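Local coordinates for protein ribosome-associated factor Y (Coxiella burnetii, PDB 3TQM) that probably binds ribosomes as a hibernation factor, associating with 100S dimers of 70S particles and so regulating translation, at residues T73-L76 with L77-L81. Numbering follows the deposited sequence.
Sequences TVDL and LMHKL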
loop_
_atom_site.group_PDB
_atom_site.type_symbol
_atom_site.label_atom_id
_atom_site.label_comp_id
_atom_site.label_asym_id
_atom_site.label_seq_id
_atom_site.Cartn_x
_atom_site.Cartn_y
_atom_site.Cartn_z
ATOM N N THR A 73 -9.949 2.909 0.532
ATOM C CA THR A 73 -9.060 2.066 1.325
ATOM C C THR A 73 -7.596 2.328 0.987
ATOM O O THR A 73 -6.756 2.444 1.877
ATOM C CB THR A 73 -9.356 0.569 1.114
ATOM O OG1 THR A 73 -10.730 0.304 1.421
ATOM C CG2 THR A 73 -8.464 -0.274 2.011
ATOM N N VAL A 74 -7.297 2.411 -0.307
ATOM C CA VAL A 74 -5.943 2.709 -0.762
ATOM C C VAL A 74 -5.449 3.988 -0.108
ATOM O O VAL A 74 -4.345 4.039 0.435
ATOM C CB VAL A 74 -5.879 2.869 -2.289
ATOM C CG1 VAL A 74 -4.559 3.503 -2.702
ATOM C CG2 VAL A 74 -6.071 1.520 -2.973
ATOM N N ASP A 75 -6.286 5.018 -0.156
ATOM C CA ASP A 75 -5.962 6.308 0.435
ATOM C C ASP A 75 -5.608 6.151 1.909
ATOM O O ASP A 75 -4.640 6.740 2.388
ATOM C CB ASP A 75 -7.141 7.269 0.277
ATOM C CG ASP A 75 -6.710 8.721 0.258
ATOM O OD1 ASP A 75 -6.606 9.294 -0.846
ATOM O OD2 ASP A 75 -6.469 9.288 1.343
ATOM N N LEU A 76 -6.394 5.351 2.623
ATOM C CA LEU A 76 -6.155 5.106 4.043
ATOM C C LEU A 76 -4.827 4.394 4.283
ATOM O O LEU A 76 -4.084 4.739 5.202
ATOM C CB LEU A 76 -7.305 4.295 4.648
ATOM C CG LEU A 76 -8.507 5.066 5.209
ATOM C CD1 LEU A 76 -8.996 6.121 4.232
ATOM C CD2 LEU A 76 -9.629 4.106 5.580
ATOM N N LEU A 77 -4.535 3.399 3.452
ATOM C CA LEU A 77 -3.313 2.614 3.595
ATOM C C LEU A 77 -2.071 3.478 3.400
ATOM O O LEU A 77 -1.032 3.229 4.014
ATOM C CB LEU A 77 -3.302 1.447 2.607
ATOM C CG LEU A 77 -2.100 0.504 2.700
ATOM C CD1 LEU A 77 -1.980 -0.080 4.099
ATOM C CD2 LEU A 77 -2.202 -0.603 1.665
HETATM N N MSE A 78 -2.179 4.489 2.542
HETATM C CA MSE A 78 -1.066 5.401 2.305
HETATM C C MSE A 78 -0.700 6.166 3.576
HETATM O O MSE A 78 0.477 6.336 3.886
HETATM C CB MSE A 78 -1.391 6.378 1.174
HETATM C CG MSE A 78 -1.673 5.730 -0.174
HETATM SE SE MSE A 78 -0.200 4.638 -0.855
HETATM C CE MSE A 78 -0.845 2.880 -0.315
ATOM N N HIS A 79 -1.713 6.623 4.307
ATOM C CA HIS A 79 -1.489 7.344 5.559
ATOM C C HIS A 79 -0.812 6.454 6.592
ATOM O O HIS A 79 0.070 6.897 7.322
ATOM C CB HIS A 79 -2.801 7.888 6.128
ATOM C CG HIS A 79 -3.435 8.949 5.285
ATOM N ND1 HIS A 79 -2.917 10.221 5.175
ATOM C CD2 HIS A 79 -4.551 8.930 4.519
ATOM C CE1 HIS A 79 -3.683 10.939 4.373
ATOM N NE2 HIS A 79 -4.682 10.179 3.962
ATOM N N LYS A 80 -1.237 5.197 6.657
ATOM C CA LYS A 80 -0.619 4.238 7.564
ATOM C C LYS A 80 0.830 3.971 7.164
ATOM O O LYS A 80 1.704 3.837 8.024
ATOM C CB LYS A 80 -1.413 2.929 7.597
ATOM C CG LYS A 80 -2.750 3.042 8.312
ATOM C CD LYS A 80 -3.381 1.675 8.547
ATOM C CE LYS A 80 -4.581 1.783 9.474
ATOM N NZ LYS A 80 -5.158 0.453 9.813
ATOM N N LEU A 81 1.081 3.895 5.860
ATOM C CA LEU A 81 2.436 3.706 5.360
ATOM C C LEU A 81 3.328 4.891 5.718
ATOM O O LEU A 81 4.429 4.712 6.240
ATOM C CB LEU A 81 2.437 3.491 3.845
ATOM C CG LEU A 81 1.990 2.132 3.314
ATOM C CD1 LEU A 81 2.282 2.034 1.824
ATOM C CD2 LEU A 81 2.685 1.008 4.065
#
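D75 and H79, one helical turn apart, meet through their polar side chains. H79 NE2 gives a weak, bent hydrogen bond to D75 OD2 at 3.3 Å, with an N-H...O angle of 131°. The carboxylate and ring planes are turned 49° apart. With CG anti to its own carbonyl carbon (chi1 -66°), the H79 ring leans back toward the preceding turn. There its CD2 comes 3.1 Å from D75 O, which lies obliquely to the ring. The other carboxylate oxygen, D75 OD1, makes a salt bridge with K23 of helix 14-24, so the aspartate has a partner at each oxygen.

Main-chain bonds of the alpha-helical i to i+4 kind join the two turns. L77 N bonds T73 O at 2.9 Å, M78 N bonds V74 O at 3.1 Å, and K80 N bonds L76 O at 3.2 Å. These turns lie in the N-terminal half of helix 70-89, one of two helices that accompany the four-stranded mixed sheet of the HPF/YfiA fold.

The apolar contact lies on the buried side. V74 CG1 and CG of M78, which is a selenomethionine, are 4.4 Å apart, and M78 CG also sits 3.2 Å from V74 O. Both residues pack on helix 14-24, V74 against L16 and L19, M78 against L24. L77 instead meets the sheet, at V50, A52 and A63.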